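Local coordinates for protein beta-fructofuranosidase (Bifidobacterium adolescentis, PDB 6NOB) that probably acts as a family 32 glycoside hydrolase, releasing fructose from beta-fructofuranosides such as sucrose, at residues W128-P132 with V450-F454; E204-P208 with K348-R352; E236-T240 with E252-L257; L294-F299 with P361-F366. One frame throughout, in Å; residues are numbered along the deposited sequence.

Contact 1 of 4, residues W128-P132 with V450-F454; sequences WMNDP and VFGWF
The Trp-Met-Asn-Asp-Pro signature of glycoside hydrolase family 32, residues 128-132, lies against the indole of Trp453. The two short strands run nearly antiparallel, at 155°, but their axes are 6.0 Å apart at closest and no hydrogen bond crosses between them. Each pairs instead with strand 468-481, so side chains make this contact. Trp453 carries most of it. Its CG stands anti to the backbone N (chi1 158°), which sends the indole across the first strand, and CB of Asn130 lies over one face of its six-membered ring. At the far rim, CZ2 of Trp453 meets CZ2 of Trp128 at 3.8 Å, with the two side chains crossing at about a right angle. Asp131 OD1 approaches CE3 of Trp453 obliquely at 3.5 Å, while CD of Pro132 reaches CB of Trp453 at 4.0 Å. The amide of Asn130 is held at both ends: its OD1 accepts from Trp128 NE1 at 2.6 Å, and its ND2 donates to Asp131 OD1 at 3.0 Å, meeting that oxygen from above the carboxylate plane. Ser196 bonds the other oxygen of Asp131, and a bound di(hydroxyethyl)ether reaches Asn130 ND2. Such a signature on an inner strand, close to the centre of the chain, is characteristic of the five-bladed beta-propeller of family 32, where the active-site pocket of the family probably opens here too.

Contact 2 of 4, residues E204-P208 with K348-R352; sequences EHDNP and KPLKR
The backbones of Asp206 and Leu350 are joined by one hydrogen bond, Leu350 N to Asp206 O at 2.9 Å, with an N-H...O angle of 152° and the donor lying above the carbonyl plane. Two loops of the beta-propeller meet here: the loop 204-208 comes after strand 190-202, and the loop 348-352 comes after strand 337-347, so the bond links strand-connecting loops from two different sheets. Both chains bend sharply here. Asp206 has a positive phi of 68°, the peptide before Pro349 is cis, and Leu350 is the centre of an inverse gamma turn whose closing bond, Lys351 N to Pro349 O, is weak. Beside this backbone bond, Pro349 presses its CB against polar atoms, standing 3.3 Å from His205 O and 3.4 Å from Asn207 OD1; the side chains of Asn207 and Pro349 lie side by side and point the same way. Further along, Pro208 supplies the apolar part. Its CG rests 3.8 Å from CD of Lys348, whose aliphatic chain crosses the ring obliquely, and 4.1 Å from CD1 of Leu350, which comes at about a right angle. Lys348 bends about CG-CD (chi3 -67°), the two atoms that touch Pro208, and its NZ bonds Pro283 O. The carboxylate of Asp206 divides its partners: OD1 forms a salt bridge with Arg218, which probably steadies the whole group, whereas OD2 accepts from a water at 3.0 Å that in turn accepts from Arg352 N at 2.9 Å.

Contact 3 of 4, residues E236-T240 with E252-L257; sequences EYQTT and ESPVAL. With EDO (1,2-ethanediol), chain C.
The ring of Tyr237 is approached obliquely by Pro254, whose CB lies 4.4 Å from CD2, and by C2 of a bound 1,2-ethanediol; CD2 of Leu257 fills in at the base of the ring, 3.7 Å from CB of Tyr237. The second flat group, the Glu252 carboxylate, takes the hydroxyl of Thr239 on the anti side of OE2, 31° out of its plane, at 2.6 Å from OG1. CG of Glu252 stands anti to its backbone N (chi1 -178°), and the extended chain carries OE2 to this hydroxyl. The same oxygen forms a salt bridge with Arg223, so a glutamine in its place would probably leave the Arg223 charge without its carboxylate mate and weaken the grip on the Thr239 hydroxyl. Between these groups runs an antiparallel hairpin with a classic beta bulge: Val255 and Ala256 both face Gln238, and both their N-H groups bond Gln238 O, Val255 N at 2.7 Å and Ala256 N less directly at 3.1 Å. In return Gln238 N donates to Ala256 O. Past the bulge, Thr240 and Ser253 exchange a pair of backbone bonds. Thr240 shares its side of the sheet with Gln238, Ser253 and Ala256, and the Thr240 and Val255 side chains cross at about a right angle, CG2 to CG1 3.6 Å. At the other end the diol, probably from the crystallisation liquor, donates from O2 to Glu236 O at 2.9 Å.

Contact 4 of 4, residues L294-F299 with P361-F366; sequences LPVSEF and PVLADF
Phe299 and Phe366 form the tight part of this contact, a T-shaped pair in which the edge of Phe366 points at one face of Phe299. The planes stand 76° apart. CE1 of Phe366 comes to 3.5 Å from CG of Phe299. With CG of Phe299 anti to the carbonyl carbon (chi1 -54°), the ring extends toward 361-366, where CZ meets CB of Ala364 at 3.7 Å and CG of Pro361 at 4.0 Å. Leu294 extends this apolar patch through CD1, 3.7 Å from CB of Pro361. Val296 fits less closely: its CG1 stands 4.0 Å from CE2 of Phe366. Beyond it, the 3-10 turn carries Ser297 and Glu298 to the solvent side, where neither makes close contact with 361-366. Replacing Phe299 by an alanine would probably open a gap beside Ala364 and Pro361 and leave the edge of Phe366 without its aromatic face. No hydrogen bond crosses the contact, because strands 285-295 and 357-365 are not neighbours: strand 337-347 runs between them in the same sheet, and its Val338 touches Val296, Phe299 and Phe366.

Contact 1 is the core contact, its centre about 1 Å from that of the chain, whereas the centres of contacts 2, 3 and 4 lie 21 to 27 Å out. Contact 2 is at the surface; contacts 3 and 4 are partly buried. Contacts 1 and 4 rely on aromatic and apolar side-chain packing, with no crossing hydrogen bond, in spite of their different depths, while contact 3 relies on backbone pairing in a hairpin, and contact 2 on a single backbone bond, a bridging water and proline packing. Contacts 2 and 3 touch, as Arg352 CB packs 4.0 Å from Thr240 CG2, and Arg218 serves both Asp206 and Thr240. Strand 337-347 relates contacts 2 and 4, leading into one and lying between the strands of the other.

Contact 1 of 4, residues W128-P132 with V450-F454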
loop_
_atom_site.group_PDB
_atom_site.type_symbol
_atom_site.label_atom_id
_atom_site.label_comp_id
_atom_site.label_asym_id
_atom_site.label_seq_id
_atom_site.Cartn_x
_atom_site.Cartn_y
_atom_site.Cartn_z
ATOM N N TRP A 128 -9.914 7.100 4.080
ATOM C CA TRP A 128 -8.463 6.935 4.087
ATOM C C TRP A 128 -8.059 5.476 3.925
ATOM O O TRP A 128 -8.688 4.578 4.494
ATOM C CB TRP A 128 -7.864 7.485 5.387
ATOM C CG TRP A 128 -6.438 7.065 5.644
ATOM C CD1 TRP A 128 -6.010 5.878 6.173
ATOM C CD2 TRP A 128 -5.256 7.845 5.409
ATOM N NE1 TRP A 128 -4.640 5.866 6.264
ATOM C CE2 TRP A 128 -4.153 7.061 5.806
ATOM C CE3 TRP A 128 -5.024 9.126 4.897
ATOM C CZ2 TRP A 128 -2.839 7.517 5.707
ATOM C CZ3 TRP A 128 -3.717 9.576 4.801
ATOM C CH2 TRP A 128 -2.643 8.774 5.206
ATOM N N MET A 129 -6.974 5.255 3.180
ATOM C CA MET A 129 -6.367 3.939 3.023
ATOM C C MET A 129 -4.852 4.088 2.939
ATOM O O MET A 129 -4.358 5.016 2.292
ATOM C CB MET A 129 -6.890 3.238 1.761
ATOM C CG MET A 129 -6.090 2.005 1.358
ATOM S SD MET A 129 -6.614 1.277 -0.209
ATOM C CE MET A 129 -5.870 2.404 -1.381
ATOM N N ASN A 130 -4.113 3.182 3.595
ATOM C CA ASN A 130 -2.682 3.092 3.305
ATOM C C ASN A 130 -2.239 1.668 2.946
ATOM O O ASN A 130 -2.605 1.170 1.876
ATOM C CB ASN A 130 -1.826 3.680 4.448
ATOM C CG ASN A 130 -2.291 3.285 5.836
ATOM O OD1 ASN A 130 -3.397 3.618 6.256
ATOM N ND2 ASN A 130 -1.412 2.625 6.583
ATOM N N ASP A 131 -1.469 1.013 3.817
ATOM C CA ASP A 131 -0.661 -0.139 3.423
ATOM C C ASP A 131 -1.516 -1.253 2.821
ATOM O O ASP A 131 -2.610 -1.535 3.325
ATOM C CB ASP A 131 0.086 -0.715 4.628
ATOM C CG ASP A 131 0.955 0.297 5.334
ATOM O OD1 ASP A 131 0.856 1.508 5.044
ATOM O OD2 ASP A 131 1.742 -0.145 6.193
ATOM N N PRO A 132 -1.035 -1.936 1.779
ATOM C CA PRO A 132 -1.662 -3.199 1.368
ATOM C C PRO A 132 -1.293 -4.315 2.332
ATOM O O PRO A 132 -0.158 -4.402 2.806
ATOM C CB PRO A 132 -1.071 -3.450 -0.025
ATOM C CG PRO A 132 0.270 -2.790 0.028
ATOM C CD PRO A 132 0.101 -1.574 0.911
ATOM N N VAL A 450 4.381 -7.652 -6.246
ATOM C CA VAL A 450 4.463 -6.674 -5.166
ATOM C C VAL A 450 3.450 -5.560 -5.410
ATOM O O VAL A 450 3.264 -5.108 -6.546
ATOM C CB VAL A 450 5.893 -6.102 -5.033
ATOM C CG1 VAL A 450 6.369 -5.511 -6.352
ATOM C CG2 VAL A 450 5.969 -5.068 -3.909
ATOM N N PHE A 451 2.783 -5.137 -4.337
ATOM C CA PHE A 451 1.943 -3.949 -4.319
ATOM C C PHE A 451 2.570 -2.887 -3.424
ATOM O O PHE A 451 3.257 -3.200 -2.447
ATOM C CB PHE A 451 0.538 -4.258 -3.795
ATOM C CG PHE A 451 -0.392 -4.822 -4.823
ATOM C CD1 PHE A 451 -1.067 -3.988 -5.697
ATOM C CD2 PHE A 451 -0.614 -6.187 -4.897
ATOM C CE1 PHE A 451 -1.936 -4.507 -6.640
ATOM C CE2 PHE A 451 -1.483 -6.713 -5.835
ATOM C CZ PHE A 451 -2.146 -5.872 -6.707
ATOM N N GLY A 452 2.309 -1.624 -3.757
ATOM C CA GLY A 452 2.723 -0.520 -2.917
ATOM C C GLY A 452 1.593 0.480 -2.758
ATOM O O GLY A 452 0.644 0.507 -3.543
ATOM N N TRP A 453 1.709 1.297 -1.717
ATOM C CA TRP A 453 0.744 2.351 -1.429
ATOM C C TRP A 453 1.370 3.695 -1.767
ATOM O O TRP A 453 2.503 3.976 -1.360
ATOM C CB TRP A 453 0.311 2.317 0.041
ATOM C CG TRP A 453 -0.256 3.620 0.569
ATOM C CD1 TRP A 453 -1.297 4.334 0.048
ATOM C CD2 TRP A 453 0.180 4.340 1.732
ATOM N NE1 TRP A 453 -1.529 5.456 0.809
ATOM C CE2 TRP A 453 -0.635 5.483 1.847
ATOM C CE3 TRP A 453 1.182 4.129 2.685
ATOM C CZ2 TRP A 453 -0.482 6.411 2.876
ATOM C CZ3 TRP A 453 1.338 5.053 3.702
ATOM C CH2 TRP A 453 0.508 6.179 3.792
ATOM N N PHE A 454 0.638 4.516 -2.515
ATOM C CA PHE A 454 1.108 5.852 -2.878
ATOM C C PHE A 454 0.668 6.829 -1.797
ATOM O O PHE A 454 -0.491 7.251 -1.755
ATOM C CB PHE A 454 0.586 6.254 -4.252
ATOM C CG PHE A 454 1.384 5.685 -5.384
ATOM C CD1 PHE A 454 2.736 5.961 -5.497
ATOM C CD2 PHE A 454 0.789 4.862 -6.328
ATOM C CE1 PHE A 454 3.482 5.433 -6.533
ATOM C CE2 PHE A 454 1.528 4.330 -7.368
ATOM C CZ PHE A 454 2.878 4.617 -7.470
#

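Contact 2 of 4, residues E204-P208 with K348-R352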
loop_
_atom_site.group_PDB
_atom_site.type_symbol
_atom_site.label_atom_id
_atom_site.label_comp_id
_atom_site.label_asym_id
_atom_site.label_seq_id
_atom_site.Cartn_x
_atom_site.Cartn_y
_atom_site.Cartn_z
ATOM N N GLU A 204 -6.821 -27.346 6.072
ATOM C CA GLU A 204 -7.648 -27.379 7.275
ATOM C C GLU A 204 -6.858 -27.721 8.534
ATOM O O GLU A 204 -7.370 -27.510 9.638
ATOM C CB GLU A 204 -8.806 -28.365 7.092
ATOM C CG GLU A 204 -8.448 -29.825 7.321
ATOM C CD GLU A 204 -8.079 -30.554 6.039
ATOM O OE1 GLU A 204 -7.628 -29.890 5.081
ATOM O OE2 GLU A 204 -8.247 -31.793 5.991
ATOM N N HIS A 205 -5.631 -28.229 8.403
ATOM C CA HIS A 205 -4.768 -28.486 9.550
ATOM C C HIS A 205 -3.652 -27.452 9.673
ATOM O O HIS A 205 -2.672 -27.687 10.389
ATOM C CB HIS A 205 -4.182 -29.897 9.472
ATOM C CG HIS A 205 -5.218 -30.975 9.393
ATOM N ND1 HIS A 205 -5.361 -31.790 8.291
ATOM C CD2 HIS A 205 -6.165 -31.369 10.277
ATOM C CE1 HIS A 205 -6.349 -32.642 8.500
ATOM N NE2 HIS A 205 -6.854 -32.406 9.697
ATOM N N ASP A 206 -3.784 -26.318 8.982
ATOM C CA ASP A 206 -2.839 -25.204 9.004
ATOM C C ASP A 206 -1.501 -25.538 8.351
ATOM O O ASP A 206 -0.499 -24.860 8.609
ATOM C CB ASP A 206 -2.617 -24.682 10.431
ATOM C CG ASP A 206 -3.828 -23.944 10.975
ATOM O OD1 ASP A 206 -4.204 -22.906 10.392
ATOM O OD2 ASP A 206 -4.412 -24.408 11.974
ATOM N N ASN A 207 -1.453 -26.565 7.505
ATOM C CA ASN A 207 -0.273 -26.781 6.673
ATOM C C ASN A 207 -0.261 -25.767 5.535
ATOM O O ASN A 207 -1.250 -25.660 4.804
ATOM C CB ASN A 207 -0.253 -28.187 6.082
ATOM C CG ASN A 207 -0.176 -29.261 7.132
ATOM O OD1 ASN A 207 0.836 -29.398 7.819
ATOM N ND2 ASN A 207 -1.235 -30.054 7.246
ATOM N N PRO A 208 0.823 -25.014 5.359
ATOM C CA PRO A 208 0.911 -24.126 4.192
ATOM C C PRO A 208 0.827 -24.922 2.898
ATOM O O PRO A 208 1.542 -25.910 2.706
ATOM C CB PRO A 208 2.277 -23.450 4.364
ATOM C CG PRO A 208 2.569 -23.552 5.824
ATOM C CD PRO A 208 1.971 -24.856 6.264
ATOM N N LYS A 348 6.112 -25.876 11.173
ATOM C CA LYS A 348 4.855 -26.158 10.502
ATOM C C LYS A 348 4.278 -27.483 11.005
ATOM O O LYS A 348 5.024 -28.375 11.421
ATOM C CB LYS A 348 5.061 -26.205 8.991
ATOM C CG LYS A 348 5.483 -24.869 8.394
ATOM C CD LYS A 348 5.856 -24.996 6.925
ATOM C CE LYS A 348 7.116 -25.826 6.738
ATOM N NZ LYS A 348 7.603 -25.782 5.330
ATOM N N PRO A 349 2.940 -27.638 10.993
ATOM C CA PRO A 349 1.895 -26.702 10.552
ATOM C C PRO A 349 1.775 -25.453 11.417
ATOM O O PRO A 349 2.143 -25.468 12.590
ATOM C CB PRO A 349 0.614 -27.536 10.649
ATOM C CG PRO A 349 0.922 -28.573 11.673
ATOM C CD PRO A 349 2.365 -28.913 11.459
ATOM N N LEU A 350 1.252 -24.381 10.828
ATOM C CA LEU A 350 1.177 -23.087 11.503
ATOM C C LEU A 350 -0.129 -22.954 12.288
ATOM O O LEU A 350 -0.923 -22.036 12.088
ATOM C CB LEU A 350 1.338 -21.956 10.493
ATOM C CG LEU A 350 2.654 -21.942 9.711
ATOM C CD1 LEU A 350 2.716 -20.751 8.771
ATOM C CD2 LEU A 350 3.846 -21.942 10.660
ATOM N N LYS A 351 -0.345 -23.909 13.192
ATOM C CA LYS A 351 -1.468 -23.827 14.119
ATOM C C LYS A 351 -1.362 -22.556 14.953
ATOM O O LYS A 351 -0.264 -22.074 15.245
ATOM C CB LYS A 351 -1.497 -25.050 15.038
ATOM C CG LYS A 351 -1.874 -26.349 14.350
ATOM C CD LYS A 351 -1.605 -27.543 15.256
ATOM C CE LYS A 351 -2.446 -27.483 16.525
ATOM N NZ LYS A 351 -1.650 -27.830 17.733
ATOM N N ARG A 352 -2.517 -22.014 15.348
ATOM C CA ARG A 352 -2.533 -20.729 16.044
ATOM C C ARG A 352 -1.713 -20.734 17.328
ATOM O O ARG A 352 -1.281 -19.663 17.773
ATOM C CB ARG A 352 -3.972 -20.309 16.354
ATOM C CG ARG A 352 -4.585 -21.025 17.543
ATOM C CD ARG A 352 -6.087 -20.789 17.630
ATOM N NE ARG A 352 -6.710 -21.701 18.587
ATOM C CZ ARG A 352 -7.921 -22.226 18.435
ATOM N NH1 ARG A 352 -8.643 -21.923 17.361
ATOM N NH2 ARG A 352 -8.406 -23.057 19.352
HETATM O O HOH W 1 -5.121 -23.128 14.597
#

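Contact 3 of 4, residues E236-T240 with E252-L257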
loop_
_atom_site.group_PDB
_atom_site.type_symbol
_atom_site.label_atom_id
_atom_site.label_comp_id
_atom_site.label_asym_id
_atom_site.label_seq_id
_atom_site.Cartn_x
_atom_site.Cartn_y
_atom_site.Cartn_z
ATOM N N GLU A 236 3.299 -2.786 20.576
ATOM C CA GLU A 236 3.048 -3.484 19.322
ATOM C C GLU A 236 3.369 -4.962 19.486
ATOM O O GLU A 236 4.399 -5.319 20.066
ATOM C CB GLU A 236 3.867 -2.871 18.180
ATOM C CG GLU A 236 3.315 -1.530 17.715
ATOM C CD GLU A 236 4.039 -0.965 16.508
ATOM O OE1 GLU A 236 5.204 -1.351 16.268
ATOM O OE2 GLU A 236 3.439 -0.129 15.798
ATOM N N TYR A 237 2.483 -5.813 18.973
ATOM C CA TYR A 237 2.630 -7.260 19.053
ATOM C C TYR A 237 1.951 -7.881 17.840
ATOM O O TYR A 237 1.151 -7.235 17.158
ATOM C CB TYR A 237 2.046 -7.812 20.361
ATOM C CG TYR A 237 0.647 -7.326 20.666
ATOM C CD1 TYR A 237 0.436 -6.103 21.297
ATOM C CD2 TYR A 237 -0.464 -8.091 20.330
ATOM C CE1 TYR A 237 -0.842 -5.657 21.577
ATOM C CE2 TYR A 237 -1.746 -7.653 20.610
ATOM C CZ TYR A 237 -1.930 -6.434 21.233
ATOM O OH TYR A 237 -3.204 -5.988 21.514
ATOM N N GLN A 238 2.281 -9.143 17.570
ATOM C CA GLN A 238 1.823 -9.841 16.373
ATOM C C GLN A 238 0.768 -10.882 16.730
ATOM O O GLN A 238 0.957 -11.672 17.662
ATOM C CB GLN A 238 2.991 -10.511 15.648
ATOM C CG GLN A 238 4.305 -9.757 15.747
ATOM C CD GLN A 238 4.199 -8.328 15.247
ATOM O OE1 GLN A 238 3.378 -8.014 14.382
ATOM N NE2 GLN A 238 5.031 -7.453 15.794
ATOM N N THR A 239 -0.329 -10.891 15.974
ATOM C CA THR A 239 -1.440 -11.808 16.193
ATOM C C THR A 239 -1.739 -12.569 14.907
ATOM O O THR A 239 -1.212 -12.263 13.834
ATOM C CB THR A 239 -2.698 -11.064 16.669
ATOM O OG1 THR A 239 -3.232 -10.284 15.591
ATOM C CG2 THR A 239 -2.370 -10.141 17.836
ATOM N N THR A 240 -2.602 -13.577 15.020
ATOM C CA THR A 240 -3.014 -14.375 13.876
ATOM C C THR A 240 -4.525 -14.559 13.891
ATOM O O THR A 240 -5.170 -14.471 14.939
ATOM C CB THR A 240 -2.322 -15.754 13.847
ATOM O OG1 THR A 240 -2.452 -16.327 12.541
ATOM C CG2 THR A 240 -2.946 -16.702 14.862
ATOM N N GLU A 252 -9.091 -14.037 16.686
ATOM C CA GLU A 252 -7.735 -13.508 16.641
ATOM C C GLU A 252 -7.058 -13.718 17.990
ATOM O O GLU A 252 -7.677 -13.523 19.041
ATOM C CB GLU A 252 -7.752 -12.016 16.285
ATOM C CG GLU A 252 -6.384 -11.353 16.170
ATOM C CD GLU A 252 -6.484 -9.865 15.861
ATOM O OE1 GLU A 252 -7.569 -9.417 15.430
ATOM O OE2 GLU A 252 -5.481 -9.143 16.052
ATOM N N SER A 253 -5.787 -14.112 17.954
ATOM C CA SER A 253 -5.024 -14.421 19.158
ATOM C C SER A 253 -3.546 -14.152 18.900
ATOM O O SER A 253 -3.079 -14.313 17.767
ATOM C CB SER A 253 -5.265 -15.876 19.597
ATOM O OG SER A 253 -4.570 -16.803 18.781
ATOM N N PRO A 254 -2.794 -13.722 19.915
ATOM C CA PRO A 254 -1.422 -13.255 19.683
ATOM C C PRO A 254 -0.424 -14.390 19.515
ATOM O O PRO A 254 -0.585 -15.484 20.061
ATOM C CB PRO A 254 -1.115 -12.448 20.949
ATOM C CG PRO A 254 -1.915 -13.130 22.000
ATOM C CD PRO A 254 -3.191 -13.565 21.326
ATOM N N VAL A 255 0.633 -14.103 18.754
ATOM C CA VAL A 255 1.627 -15.119 18.414
ATOM C C VAL A 255 3.065 -14.677 18.647
ATOM O O VAL A 255 3.952 -15.541 18.786
ATOM C CB VAL A 255 1.449 -15.586 16.951
ATOM C CG1 VAL A 255 0.059 -16.167 16.736
ATOM C CG2 VAL A 255 1.717 -14.443 15.986
ATOM N N ALA A 256 3.382 -13.383 18.701
ATOM C CA ALA A 256 4.776 -12.965 18.841
ATOM C C ALA A 256 4.849 -11.619 19.543
ATOM O O ALA A 256 4.251 -10.641 19.082
ATOM C CB ALA A 256 5.465 -12.894 17.476
ATOM N N LEU A 257 5.593 -11.571 20.644
ATOM C CA LEU A 257 5.885 -10.342 21.367
ATOM C C LEU A 257 7.350 -9.965 21.176
ATOM O O LEU A 257 8.165 -10.760 20.701
ATOM C CB LEU A 257 5.573 -10.496 22.860
ATOM C CG LEU A 257 4.274 -11.212 23.224
ATOM C CD1 LEU A 257 4.141 -11.306 24.733
ATOM C CD2 LEU A 257 3.077 -10.490 22.620
HETATM C C1 EDO C . 4.940 -6.030 24.145
HETATM O O1 EDO C . 6.195 -5.378 23.916
HETATM C C2 EDO C . 4.424 -6.685 22.868
HETATM O O2 EDO C . 5.512 -7.090 22.024
#

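Contact 4 of 4, residues L294-F299 with P361-F366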
loop_
_atom_site.group_PDB
_atom_site.type_symbol
_atom_site.label_atom_id
_atom_site.label_comp_id
_atom_site.label_asym_id
_atom_site.label_seq_id
_atom_site.Cartn_x
_atom_site.Cartn_y
_atom_site.Cartn_z
ATOM N N LEU A 294 17.344 -2.157 16.718
ATOM C CA LEU A 294 18.102 -2.820 17.766
ATOM C C LEU A 294 19.270 -1.950 18.193
ATOM O O LEU A 294 19.738 -1.108 17.419
ATOM C CB LEU A 294 18.615 -4.190 17.292
ATOM C CG LEU A 294 17.539 -5.265 17.095
ATOM C CD1 LEU A 294 18.119 -6.520 16.451
ATOM C CD2 LEU A 294 16.866 -5.600 18.419
ATOM N N PRO A 295 19.753 -2.112 19.425
ATOM C CA PRO A 295 20.930 -1.349 19.858
ATOM C C PRO A 295 22.144 -1.699 19.012
ATOM O O PRO A 295 22.421 -2.872 18.753
ATOM C CB PRO A 295 21.120 -1.772 21.322
ATOM C CG PRO A 295 19.820 -2.371 21.735
ATOM C CD PRO A 295 19.213 -2.960 20.502
ATOM N N VAL A 296 22.876 -0.666 18.586
ATOM C CA VAL A 296 24.076 -0.893 17.792
ATOM C C VAL A 296 25.121 -1.667 18.582
ATOM O O VAL A 296 26.020 -2.274 17.987
ATOM C CB VAL A 296 24.649 0.444 17.272
ATOM C CG1 VAL A 296 23.608 1.178 16.436
ATOM C CG2 VAL A 296 25.133 1.310 18.426
ATOM N N SER A 297 25.020 -1.674 19.914
ATOM C CA SER A 297 25.922 -2.465 20.741
ATOM C C SER A 297 25.747 -3.966 20.536
ATOM O O SER A 297 26.605 -4.736 20.976
ATOM C CB SER A 297 25.721 -2.114 22.217
ATOM O OG SER A 297 24.364 -2.260 22.597
ATOM N N GLU A 298 24.667 -4.396 19.885
ATOM C CA GLU A 298 24.502 -5.793 19.504
ATOM C C GLU A 298 25.299 -6.159 18.259
ATOM O O GLU A 298 25.202 -7.300 17.792
ATOM C CB GLU A 298 23.019 -6.109 19.274
ATOM C CG GLU A 298 22.162 -6.046 20.530
ATOM C CD GLU A 298 20.795 -6.681 20.339
ATOM O OE1 GLU A 298 19.973 -6.632 21.279
ATOM O OE2 GLU A 298 20.540 -7.233 19.247
ATOM N N PHE A 299 26.072 -5.226 17.711
ATOM C CA PHE A 299 26.854 -5.451 16.507
ATOM C C PHE A 299 28.283 -4.982 16.743
ATOM O O PHE A 299 28.559 -4.212 17.666
ATOM C CB PHE A 299 26.248 -4.720 15.297
ATOM C CG PHE A 299 24.800 -5.047 15.052
ATOM C CD1 PHE A 299 23.796 -4.330 15.684
ATOM C CD2 PHE A 299 24.442 -6.069 14.187
ATOM C CE1 PHE A 299 22.461 -4.627 15.461
ATOM C CE2 PHE A 299 23.110 -6.371 13.960
ATOM C CZ PHE A 299 22.119 -5.647 14.600
ATOM N N PRO A 361 18.474 -10.769 14.215
ATOM C CA PRO A 361 18.250 -9.889 13.057
ATOM C C PRO A 361 18.848 -10.491 11.795
ATOM O O PRO A 361 20.064 -10.675 11.695
ATOM C CB PRO A 361 18.962 -8.592 13.457
ATOM C CG PRO A 361 20.037 -9.039 14.395
ATOM C CD PRO A 361 19.456 -10.207 15.158
ATOM N N VAL A 362 17.985 -10.804 10.825
ATOM C CA VAL A 362 18.472 -11.301 9.542
ATOM C C VAL A 362 19.152 -10.182 8.762
ATOM O O VAL A 362 20.022 -10.440 7.921
ATOM C CB VAL A 362 17.318 -11.937 8.741
ATOM C CG1 VAL A 362 16.334 -10.876 8.276
ATOM C CG2 VAL A 362 17.850 -12.733 7.558
ATOM N N LEU A 363 18.789 -8.930 9.039
ATOM C CA LEU A 363 19.327 -7.786 8.318
ATOM C C LEU A 363 19.292 -6.557 9.215
ATOM O O LEU A 363 18.302 -6.312 9.908
ATOM C CB LEU A 363 18.537 -7.517 7.030
ATOM C CG LEU A 363 18.987 -6.312 6.200
ATOM C CD1 LEU A 363 20.362 -6.564 5.607
ATOM C CD2 LEU A 363 17.980 -5.989 5.104
ATOM N N ALA A 364 20.383 -5.797 9.201
ATOM C CA ALA A 364 20.443 -4.486 9.830
ATOM C C ALA A 364 21.076 -3.521 8.840
ATOM O O ALA A 364 22.094 -3.847 8.220
ATOM C CB ALA A 364 21.243 -4.521 11.139
ATOM N N ASP A 365 20.473 -2.345 8.680
ATOM C CA ASP A 365 20.925 -1.363 7.696
ATOM C C ASP A 365 21.798 -0.336 8.411
ATOM O O ASP A 365 21.320 0.704 8.864
ATOM C CB ASP A 365 19.739 -0.704 6.999
ATOM C CG ASP A 365 20.139 0.036 5.732
ATOM O OD1 ASP A 365 21.335 0.368 5.580
ATOM O OD2 ASP A 365 19.254 0.297 4.890
ATOM N N PHE A 366 23.097 -0.629 8.503
ATOM C CA PHE A 366 24.022 0.321 9.106
ATOM C C PHE A 366 24.388 1.453 8.159
ATOM O O PHE A 366 24.785 2.527 8.623
ATOM C CB PHE A 366 25.286 -0.391 9.587
ATOM C CG PHE A 366 25.213 -0.828 11.019
ATOM C CD1 PHE A 366 24.627 -2.038 11.358
ATOM C CD2 PHE A 366 25.707 -0.019 12.032
ATOM C CE1 PHE A 366 24.546 -2.440 12.679
ATOM C CE2 PHE A 366 25.630 -0.413 13.354
ATOM C CZ PHE A 366 25.050 -1.626 13.677
#